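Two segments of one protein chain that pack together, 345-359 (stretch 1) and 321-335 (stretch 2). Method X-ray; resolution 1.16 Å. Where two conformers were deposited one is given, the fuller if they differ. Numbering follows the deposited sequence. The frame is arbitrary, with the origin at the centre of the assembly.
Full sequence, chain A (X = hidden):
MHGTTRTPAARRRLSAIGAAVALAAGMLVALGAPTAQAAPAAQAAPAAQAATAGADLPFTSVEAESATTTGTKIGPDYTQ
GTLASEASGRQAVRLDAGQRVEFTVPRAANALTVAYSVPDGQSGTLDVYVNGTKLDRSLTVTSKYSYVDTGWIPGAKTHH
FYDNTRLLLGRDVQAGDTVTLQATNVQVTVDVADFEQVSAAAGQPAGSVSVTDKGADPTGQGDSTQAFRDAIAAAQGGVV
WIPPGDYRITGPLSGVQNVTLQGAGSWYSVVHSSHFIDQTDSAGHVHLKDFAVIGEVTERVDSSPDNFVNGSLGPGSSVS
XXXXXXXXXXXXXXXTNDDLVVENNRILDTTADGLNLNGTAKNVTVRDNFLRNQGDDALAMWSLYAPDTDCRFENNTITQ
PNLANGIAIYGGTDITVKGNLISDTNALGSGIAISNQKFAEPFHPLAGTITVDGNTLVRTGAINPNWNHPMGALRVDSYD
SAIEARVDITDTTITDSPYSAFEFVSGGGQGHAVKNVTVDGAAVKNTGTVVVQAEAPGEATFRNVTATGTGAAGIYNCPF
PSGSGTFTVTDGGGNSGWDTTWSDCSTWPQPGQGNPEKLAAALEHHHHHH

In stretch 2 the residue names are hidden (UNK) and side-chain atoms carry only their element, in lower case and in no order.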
ATOM      1  N   ASN A 345      10.607   3.318   3.561  1.00 11.54           N
ATOM      2  CA  ASN A 345      10.772   2.196   2.649  1.00 11.54           C
ATOM      3  C   ASN A 345       9.824   2.348   1.471  1.00 10.90           C
ATOM      4  O   ASN A 345       8.852   3.106   1.518  1.00 11.60           O
ATOM      5  CB  ASN A 345      10.474   0.866   3.339  1.00 12.06           C
ATOM      6  CG  ASN A 345      11.278   0.676   4.602  1.00 11.22           C
ATOM      7  OD1 ASN A 345      12.492   0.524   4.551  1.00 12.19           O
ATOM      8  ND2 ASN A 345      10.605   0.692   5.746  1.00 11.74           N
ATOM      9  N   ARG A 346      10.123   1.599   0.414  1.00 11.45           N
ATOM     10  CA  ARG A 346       9.238   1.424  -0.725  1.00 11.55           C
ATOM     11  C   ARG A 346       8.835  -0.038  -0.771  1.00 11.90           C
ATOM     12  O   ARG A 346       9.694  -0.922  -0.682  1.00 13.80           O
ATOM     13  CB  ARG A 346       9.932   1.783  -2.039  1.00 13.84           C
ATOM     14  CG  ARG A 346      10.792   3.011  -1.967  1.00 15.51           C
ATOM     15  CD  ARG A 346       9.956   4.267  -1.783  1.00 15.31           C
ATOM     16  NE  ARG A 346      10.831   5.394  -1.478  1.00 18.02           N
ATOM     17  CZ  ARG A 346      11.605   5.995  -2.379  1.00 18.83           C
ATOM     18  NH1 ARG A 346      11.582   5.601  -3.646  1.00 19.45           N
ATOM     19  NH2 ARG A 346      12.400   6.989  -2.014  1.00 19.58           N
ATOM     20  N   ILE A 347       7.535  -0.291  -0.889  1.00 11.33           N
ATOM     21  CA  ILE A 347       7.011  -1.643  -1.027  1.00 10.65           C
ATOM     22  C   ILE A 347       6.150  -1.639  -2.283  1.00 11.02           C
ATOM     23  O   ILE A 347       5.090  -1.000  -2.315  1.00 11.85           O
ATOM     24  CB  ILE A 347       6.218  -2.093   0.211  1.00 11.78           C
ATOM     25  CG1 ILE A 347       7.099  -1.997   1.461  1.00 13.75           C
ATOM     26  CG2 ILE A 347       5.720  -3.525   0.034  1.00 13.84           C
ATOM     27  CD1 ILE A 347       6.358  -2.203   2.779  1.00 14.66           C
ATOM     28  N   LEU A 348       6.614  -2.330  -3.325  1.00 11.68           N
ATOM     29  CA  LEU A 348       6.017  -2.245  -4.649  1.00 11.94           C
ATOM     30  C   LEU A 348       5.761  -3.641  -5.177  1.00 10.84           C
ATOM     31  O   LEU A 348       6.588  -4.541  -5.005  1.00 12.29           O
ATOM     32  CB  LEU A 348       6.960  -1.569  -5.641  1.00 14.35           C
ATOM     33  CG  LEU A 348       7.569  -0.265  -5.155  1.00 17.67           C
ATOM     34  CD1 LEU A 348       8.624   0.192  -6.122  1.00 20.66           C
ATOM     35  CD2 LEU A 348       6.484   0.768  -5.031  1.00 18.17           C
ATOM     36  N   ASP A 349       4.639  -3.807  -5.870  1.00 11.05           N
ATOM     37  CA  ASP A 349       4.389  -5.016  -6.660  1.00 10.57           C
ATOM     38  C   ASP A 349       4.471  -6.276  -5.788  1.00 10.69           C
ATOM     39  O   ASP A 349       5.362  -7.120  -5.937  1.00 12.03           O
ATOM     40  CB  ASP A 349       5.377  -5.135  -7.832  1.00 12.21           C
ATOM     41  CG  ASP A 349       5.439  -3.897  -8.702  1.00 12.74           C
ATOM     42  OD1 ASP A 349       4.386  -3.284  -8.983  1.00 13.20           O
ATOM     43  OD2 ASP A 349       6.560  -3.559  -9.141  1.00 14.45           O
ATOM     44  N   THR A 350       3.521  -6.389  -4.868  1.00 10.98           N
ATOM     45  CA  THR A 350       3.418  -7.575  -4.032  1.00 11.24           C
ATOM     46  C   THR A 350       2.099  -8.266  -4.339  1.00 10.94           C
ATOM     47  O   THR A 350       1.097  -7.607  -4.607  1.00 11.80           O
ATOM     48  CB  THR A 350       3.537  -7.234  -2.529  1.00 12.08           C
ATOM     49  OG1 THR A 350       2.503  -6.319  -2.143  1.00 12.28           O
ATOM     50  CG2 THR A 350       4.890  -6.597  -2.213  1.00 12.51           C
ATOM     51  N   THR A 351       2.096  -9.599  -4.338  1.00 11.13           N
ATOM     52  CA  THR A 351       0.862 -10.282  -4.710  1.00 11.60           C
ATOM     53  C   THR A 351      -0.151 -10.356  -3.576  1.00 11.49           C
ATOM     54  O   THR A 351      -1.302 -10.736  -3.819  1.00 12.77           O
ATOM     55  CB  THR A 351       1.139 -11.667  -5.290  1.00 12.32           C
ATOM     56  OG1 THR A 351       1.821 -12.459  -4.312  1.00 13.18           O
ATOM     57  CG2 THR A 351       1.971 -11.562  -6.560  1.00 14.17           C
ATOM     58  N   ALA A 352       0.237  -9.979  -2.359  1.00 11.39           N
ATOM     59  CA  ALA A 352      -0.700  -9.840  -1.252  1.00 11.76           C
ATOM     60  C   ALA A 352      -0.382  -8.542  -0.509  1.00 11.26           C
ATOM     61  O   ALA A 352       0.026  -7.558  -1.139  1.00 11.63           O
ATOM     62  CB  ALA A 352      -0.679 -11.073  -0.341  1.00 13.14           C
ATOM     63  N   ASP A 353      -0.578  -8.511   0.810  1.00 12.00           N
ATOM     64  CA  ASP A 353      -0.451  -7.269   1.567  1.00 11.52           C
ATOM     65  C   ASP A 353       0.964  -6.702   1.492  1.00 11.13           C
ATOM     66  O   ASP A 353       1.953  -7.429   1.367  1.00 12.26           O
ATOM     67  CB  ASP A 353      -0.751  -7.522   3.051  1.00 12.21           C
ATOM     68  CG  ASP A 353      -2.222  -7.787   3.352  1.00 15.19           C
ATOM     69  OD1 ASP A 353      -3.031  -8.033   2.440  1.00 18.94           O
ATOM     70  OD2 ASP A 353      -2.568  -7.747   4.549  1.00 16.23           O
ATOM     71  N   GLY A 354       1.066  -5.383   1.654  1.00 10.60           N
ATOM     72  CA  GLY A 354       2.382  -4.790   1.814  1.00 10.87           C
ATOM     73  C   GLY A 354       2.988  -5.111   3.168  1.00 10.36           C
ATOM     74  O   GLY A 354       4.124  -5.593   3.263  1.00 11.37           O
ATOM     75  N   LEU A 355       2.244  -4.835   4.234  1.00 10.58           N
ATOM     76  CA  LEU A 355       2.660  -5.146   5.589  1.00 10.30           C
ATOM     77  C   LEU A 355       1.414  -5.506   6.382  1.00 10.70           C
ATOM     78  O   LEU A 355       0.383  -4.841   6.262  1.00 11.29           O
ATOM     79  CB  LEU A 355       3.379  -3.949   6.233  1.00 11.40           C
ATOM     80  CG  LEU A 355       3.738  -4.033   7.721  1.00 12.10           C
ATOM     81  CD1 LEU A 355       4.986  -3.200   8.016  1.00 12.84           C
ATOM     82  CD2 LEU A 355       2.582  -3.566   8.614  1.00 13.00           C
ATOM     83  N   ASN A 356       1.525  -6.545   7.205  1.00 10.60           N
ATOM     84  CA  ASN A 356       0.447  -6.958   8.089  1.00 11.11           C
ATOM     85  C   ASN A 356       1.004  -7.182   9.484  1.00 11.26           C
ATOM     86  O   ASN A 356       1.925  -7.979   9.667  1.00 12.94           O
ATOM     87  CB  ASN A 356      -0.211  -8.239   7.573  1.00 14.09           C
ATOM     88  CG  ASN A 356      -1.540  -8.516   8.243  1.00 18.12           C
ATOM     89  OD1 ASN A 356      -1.772  -8.098   9.375  1.00 20.43           O
ATOM     90  ND2 ASN A 356      -2.433  -9.195   7.537  1.00 21.08           N
ATOM     91  N   LEU A 357       0.449  -6.475  10.468  1.00 11.15           N
ATOM     92  CA  LEU A 357       0.735  -6.761  11.872  1.00 11.68           C
ATOM     93  C   LEU A 357      -0.272  -7.814  12.302  1.00 12.57           C
ATOM     94  O   LEU A 357      -1.383  -7.505  12.738  1.00 12.36           O
ATOM     95  CB  LEU A 357       0.633  -5.502  12.723  1.00 12.78           C
ATOM     96  CG  LEU A 357       1.531  -4.332  12.319  1.00 12.68           C
ATOM     97  CD1 LEU A 357       1.381  -3.188  13.314  1.00 13.74           C
ATOM     98  CD2 LEU A 357       2.982  -4.767  12.222  1.00 13.39           C
ATOM     99  N   ASN A 358       0.112  -9.081  12.159  1.00 13.11           N
ATOM    100  CA  ASN A 358      -0.803 -10.192  12.427  0.70 14.21           C
ATOM    101  C   ASN A 358      -0.667 -10.656  13.879  1.00 15.11           C
ATOM    102  O   ASN A 358      -0.197 -11.750  14.187  1.00 17.48           O
ATOM    103  CB  ASN A 358      -0.575 -11.328  11.435  0.70 17.53           C
ATOM    104  CG  ASN A 358      -1.654 -12.394  11.507  0.70 21.24           C
ATOM    105  OD1 ASN A 358      -2.737 -12.168  12.052  0.70 24.48           O
ATOM    106  ND2 ASN A 358      -1.363 -13.563  10.958  0.70 23.08           N
ATOM    107  N   GLY A 359      -1.106  -9.789  14.774  1.00 14.52           N
ATOM    108  CA  GLY A 359      -1.221 -10.097  16.192  1.00 14.16           C
ATOM    109  C   GLY A 359       0.035  -9.779  16.975  1.00 13.48           C
ATOM    110  O   GLY A 359       1.154  -9.788  16.458  1.00 14.40           O
ATOM    111  N   UNK A 321      14.901   2.605   4.743  1.00 12.97           N
ATOM    112  CA  UNK A 321      15.639   2.827   3.514  1.00 13.56           C
ATOM    113  C   UNK A 321      15.621   1.661   2.554  1.00 13.47           C
ATOM    114  O   UNK A 321      16.502   1.567   1.696  1.00 14.56           O
ATOM    115  N   UNK A 322      14.636   0.773   2.662  1.00 12.82           N
ATOM    116  CA  UNK A 322      14.592  -0.444   1.867  1.00 12.44           C
ATOM    117  C   UNK A 322      13.749  -0.263   0.615  1.00 12.31           C
ATOM    118  O   UNK A 322      12.842   0.570   0.555  1.00 13.44           O
ATOM    119  c   UNK A 322      13.988  -1.595   2.675  1.00 13.24           C
ATOM    120  c   UNK A 322      14.671  -1.866   4.005  1.00 14.30           C
ATOM    121  s   UNK A 322      16.328  -2.568   3.875  1.00 14.78           S
ATOM    122  c   UNK A 322      15.986  -4.106   3.021  1.00 14.72           C
ATOM    123  N   UNK A 323      14.047  -1.094  -0.384  1.00 11.82           N
ATOM    124  CA  UNK A 323      13.221  -1.257  -1.575  1.00 11.88           C
ATOM    125  C   UNK A 323      12.792  -2.717  -1.601  1.00 11.45           C
ATOM    126  O   UNK A 323      13.639  -3.604  -1.750  1.00 12.48           O
ATOM    127  c   UNK A 323      12.992  -2.199  -4.774  1.00 14.22           C
ATOM    128  c   UNK A 323      13.333  -1.050  -4.108  1.00 13.36           C
ATOM    129  c   UNK A 323      12.958   1.429  -4.800  1.00 17.47           C
ATOM    130  c   UNK A 323      14.051  -0.935  -2.812  1.00 12.97           C
ATOM    131  c   UNK A 323      11.822   1.629  -6.931  1.00 19.94           C
ATOM    132  c   UNK A 323      12.899   0.035  -4.927  1.00 14.92           C
ATOM    133  c   UNK A 323      12.423   2.210  -5.807  1.00 20.40           C
ATOM    134  c   UNK A 323      12.284  -0.520  -6.067  1.00 15.70           C
ATOM    135  n   UNK A 323      12.351  -1.884  -5.951  1.00 14.84           N
ATOM    136  c   UNK A 323      11.750   0.272  -7.085  1.00 18.08           C
ATOM    137  N   UNK A 324      11.493  -2.967  -1.444  1.00 10.85           N
ATOM    138  CA  UNK A 324      10.947  -4.316  -1.318  1.00 10.94           C
ATOM    139  C   UNK A 324       9.987  -4.521  -2.477  1.00 10.92           C
ATOM    140  O   UNK A 324       9.068  -3.713  -2.665  1.00 11.55           O
ATOM    141  c   UNK A 324      11.108  -4.121   1.200  1.00 12.91           C
ATOM    142  c   UNK A 324      12.380  -4.913   1.293  1.00 16.32           C
ATOM    143  c   UNK A 324      10.206  -4.485   0.018  1.00 11.60           C
ATOM    144  c   UNK A 324       9.626  -5.890   0.151  1.00 12.82           C
ATOM    145  N   UNK A 325      10.200  -5.578  -3.265  1.00 11.48           N
ATOM    146  CA  UNK A 325       9.440  -5.720  -4.494  1.00 11.11           C
ATOM    147  C   UNK A 325       9.342  -7.185  -4.902  1.00 10.79           C
ATOM    148  O   UNK A 325      10.260  -7.970  -4.667  1.00 11.58           O
ATOM    149  n   UNK A 325       9.296  -3.577  -8.955  1.00 13.52           N
ATOM    150  c   UNK A 325      10.060  -4.049  -7.978  1.00 13.02           C
ATOM    151  o   UNK A 325      11.281  -3.845  -7.925  1.00 15.13           O
ATOM    152  c   UNK A 325       9.352  -4.863  -6.907  1.00 11.92           C
ATOM    153  c   UNK A 325      10.112  -4.906  -5.609  1.00 11.38           C
ATOM    154  N   UNK A 326       8.232  -7.537  -5.562  1.00 11.03           N
ATOM    155  CA  UNK A 326       8.079  -8.863  -6.186  1.00 11.74           C
ATOM    156  C   UNK A 326       8.147  -9.986  -5.157  1.00 11.59           C
ATOM    157  O   UNK A 326       8.782 -11.023  -5.376  1.00 12.67           O
ATOM    158  c   UNK A 326       9.378  -7.040 -10.310  1.00 13.94           C
ATOM    159  c   UNK A 326       8.846  -8.184  -8.502  1.00 12.43           C
ATOM    160  c   UNK A 326       9.056  -9.098  -7.339  1.00 12.21           C
ATOM    161  n   UNK A 326       8.108  -6.798 -10.037  1.00 12.98           N
ATOM    162  n   UNK A 326       9.847  -7.877  -9.399  1.00 13.96           N
ATOM    163  c   UNK A 326       7.750  -7.501  -8.912  1.00 12.78           C
ATOM    164  N   UNK A 327       7.481  -9.774  -4.025  1.00 11.51           N
ATOM    165  CA  UNK A 327       7.260 -10.807  -3.020  1.00 11.33           C
ATOM    166  C   UNK A 327       5.756 -10.975  -2.843  1.00 11.13           C
ATOM    167  O   UNK A 327       4.964 -10.288  -3.504  1.00 12.63           O
ATOM    168  c   UNK A 327       9.485 -10.520  -1.901  1.00 12.30           C
ATOM    169  c   UNK A 327       7.983 -10.488  -1.695  1.00 12.02           C
ATOM    170  c   UNK A 327       7.570  -9.113  -1.146  1.00 13.17           C
ATOM    171  N   UNK A 328       5.344 -11.892  -1.967  1.00 11.31           N
ATOM    172  CA  UNK A 328       3.919 -12.045  -1.681  1.00 10.92           C
ATOM    173  C   UNK A 328       3.475 -10.975  -0.688  1.00 11.09           C
ATOM    174  O   UNK A 328       2.683 -10.089  -1.025  1.00 11.63           O
ATOM    175  c   UNK A 328       2.126 -13.697  -0.961  1.00 13.48           C
ATOM    176  c   UNK A 328       1.823 -15.028  -0.312  1.00 15.50           C
ATOM    177  c   UNK A 328       2.257 -15.058   1.134  1.00 16.15           C
ATOM    178  n   UNK A 328       1.632 -16.206   1.860  1.00 16.93           N
ATOM    179  c   UNK A 328       3.616 -13.457  -1.169  1.00 12.33           C
ATOM    180  N   UNK A 329       3.987 -11.045   0.539  1.00 11.06           N
ATOM    181  CA  UNK A 329       3.814 -10.000   1.541  1.00 11.31           C
ATOM    182  C   UNK A 329       5.171  -9.363   1.791  1.00 11.52           C
ATOM    183  O   UNK A 329       6.183 -10.064   1.898  1.00 12.07           O
ATOM    184  c   UNK A 329       3.217 -10.557   2.849  1.00 11.62           C
ATOM    185  c   UNK A 329       1.866 -11.173   2.578  1.00 13.52           C
ATOM    186  c   UNK A 329       3.100  -9.459   3.909  1.00 12.20           C
ATOM    187  N   UNK A 330       5.206  -8.034   1.877  1.00 11.48           N
ATOM    188  CA  UNK A 330       6.452  -7.394   2.254  1.00 11.48           C
ATOM    189  C   UNK A 330       6.898  -7.792   3.648  1.00 10.66           C
ATOM    190  O   UNK A 330       7.961  -8.397   3.825  1.00 12.04           O
ATOM    191  N   UNK A 331       6.092  -7.472   4.656  1.00 10.94           N
ATOM    192  CA  UNK A 331       6.385  -7.834   6.040  1.00 11.14           C
ATOM    193  C   UNK A 331       5.135  -8.449   6.645  1.00 10.92           C
ATOM    194  O   UNK A 331       4.135  -7.754   6.859  1.00 11.53           O
ATOM    195  c   UNK A 331       6.852  -6.633   6.865  1.00 12.11           C
ATOM    196  c   UNK A 331       8.882  -5.361   7.638  1.00 14.85           C
ATOM    197  c   UNK A 331       7.914  -4.863   5.383  1.00 13.17           C
ATOM    198  c   UNK A 331       8.155  -5.948   6.433  1.00 12.87           C
ATOM    199  N   UNK A 332       5.193  -9.751   6.891  1.00 10.74           N
ATOM    200  CA  UNK A 332       4.136 -10.470   7.581  1.00 11.24           C
ATOM    201  C   UNK A 332       4.656 -10.674   8.994  1.00 11.57           C
ATOM    202  O   UNK A 332       5.522 -11.519   9.227  1.00 13.01           O
ATOM    203  c   UNK A 332       2.728 -12.500   7.448  1.00 19.18           C
ATOM    204  c   UNK A 332       3.875 -11.790   6.868  1.00 13.89           C
ATOM    205  c   UNK A 332       2.776 -13.588   8.371  1.00 21.86           C
ATOM    206  c   UNK A 332       3.495 -15.350   9.817  1.00 27.56           C
ATOM    207  c   UNK A 332       1.124 -14.974   9.535  1.00 29.78           C
ATOM    208  c   UNK A 332       2.160 -15.672  10.096  1.00 30.29           C
ATOM    209  c   UNK A 332       1.413 -12.215   7.246  1.00 22.66           C
ATOM    210  c   UNK A 332       1.447 -13.932   8.670  1.00 26.81           C
ATOM    211  c   UNK A 332       3.814 -14.313   8.965  1.00 23.85           C
ATOM    212  n   UNK A 332       0.634 -13.076   7.972  1.00 26.81           N
ATOM    213  N   UNK A 333       4.168  -9.865   9.929  1.00 12.40           N
ATOM    214  CA  UNK A 333       4.768  -9.750  11.251  1.00 12.44           C
ATOM    215  C   UNK A 333       3.879 -10.405  12.298  1.00 13.19           C
ATOM    216  O   UNK A 333       2.672 -10.140  12.359  1.00 13.81           O
ATOM    217  c   UNK A 333       7.491  -8.076  11.110  1.00 15.97           C
ATOM    218  c   UNK A 333       6.087  -7.625  10.708  1.00 13.35           C
ATOM    219  c   UNK A 333       5.988  -6.098  10.725  1.00 14.14           C
ATOM    220  c   UNK A 333       5.025  -8.282  11.601  1.00 13.13           C
ATOM    221  N   UNK A 334       4.485 -11.258  13.118  1.00 13.75           N
ATOM    222  CA  UNK A 334       3.790 -11.944  14.193  1.00 14.59           C
ATOM    223  C   UNK A 334       4.711 -11.996  15.398  1.00 14.87           C
ATOM    224  O   UNK A 334       5.919 -11.794  15.284  1.00 15.73           O
ATOM    225  o   UNK A 334       4.700 -14.088  13.502  1.00 21.02           O
ATOM    226  c   UNK A 334       2.552 -13.449  12.609  1.00 20.10           C
ATOM    227  c   UNK A 334       3.477 -13.397  13.809  1.00 18.94           C
ATOM    228  N   UNK A 335       4.129 -12.290  16.557  1.00 15.95           N
ATOM    229  CA  UNK A 335       4.951 -12.485  17.736  1.00 15.87           C
ATOM    230  C   UNK A 335       5.524 -11.173  18.246  1.00 15.01           C
ATOM    231  O   UNK A 335       4.921 -10.104  18.119  1.00 14.85           O
TER
HETATM  232  O   HOH W   1       2.154  -8.294  14.456  1.00 16.39           O
HETATM  233  O   HOH W   2       4.261  -8.323  16.205  1.00 16.80           O
HETATM  234  O   HOH W   3       1.301 -12.863  16.311  1.00 24.71           O

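Position 321 has no side-chain atoms and a positive phi of 66°, which favours glycine: Gly321. Position 322 carries two carbons, a sulfur and a terminal carbon, unbranched, so it is Met322; its backbone N donates to Asn345 OD1 (2.9 Å), and its O accepts from Arg346 N (2.9 Å).

At 323, one carbon leads to fused five- and six-membered rings holding eight carbons and one nitrogen, a tryptophan. Trp323 CZ2 lies 3.3 Å from Leu348 CD1, and CE3 lies 3.9 Å from Arg346 CG. Position 324 has four carbons forked at the first, one arm two carbons long: Ile324, whose CB is 4.2 Å from Ile347 CG1. Three carbons in a row at 325, the third bearing one oxygen and one nitrogen, could fit glutamate by shape, but the nitrogen makes it Gln325. Its NE2 donates to Asp349 OD2 (2.7 Å), while OE1 accepts from Trp323 NE1 (3.0 Å), so both ends of the amide are used.

Position 326 has one carbon and a five-membered ring of three carbons and two nitrogens, hence His326; CD2 is 3.5 Å from Asp349 CB, and the backbone N donates to Asp349 O (2.9 Å). One carbon carrying two others at 327 gives Val327, with CG2 3.8 Å from Thr350 CG2. Four carbons in a row ending in nitrogen at 328 identify Lys328; its CG is 3.6 Å from Thr351 OG1, and NZ is hydrogen-bonded elsewhere in the structure. Position 329 again has a carbon bearing two, Val329, whose CG2 meets Ala352 CB at 3.9 Å.

Position 330 lacks side-chain atoms, and an ideal CB would lie 2.5 Å from Gly354 O, a clash: Gly330. Four carbons forked at the second make 331 Leu331, with CD1 4.0 Å from Ile347 CD1. Fused rings with eight carbons and one nitrogen recur at 332, Trp332, whose CD1 is 4.3 Å from Asn356 CB. Position 333, also forked at its second carbon, is Leu333; CD1 is 3.6 Å from Leu357 CD2. At position 334 one carbon bears an oxygen and a carbon, the latter 3.6 Å from Asn358 O: Thr334, the atom being CG2. Position 335 has no side-chain atoms, and its phi of 72° favours glycine: Gly335, whose N donates to water 3 (2.9 Å), which donates to Asn358 O (2.8 Å).

Two parallel ladders, offset by one residue across the intervening loops, join the stretches. Ile324, Leu331 and Leu333 pack with Ile347, Leu355 and Leu357 on one face, whereas Trp323, Gln325 and Trp332 lie beside Arg346, Leu348 and Asn356 on the other.

Stretch 2 (321-335) GMWIQHVKVGLWLTG
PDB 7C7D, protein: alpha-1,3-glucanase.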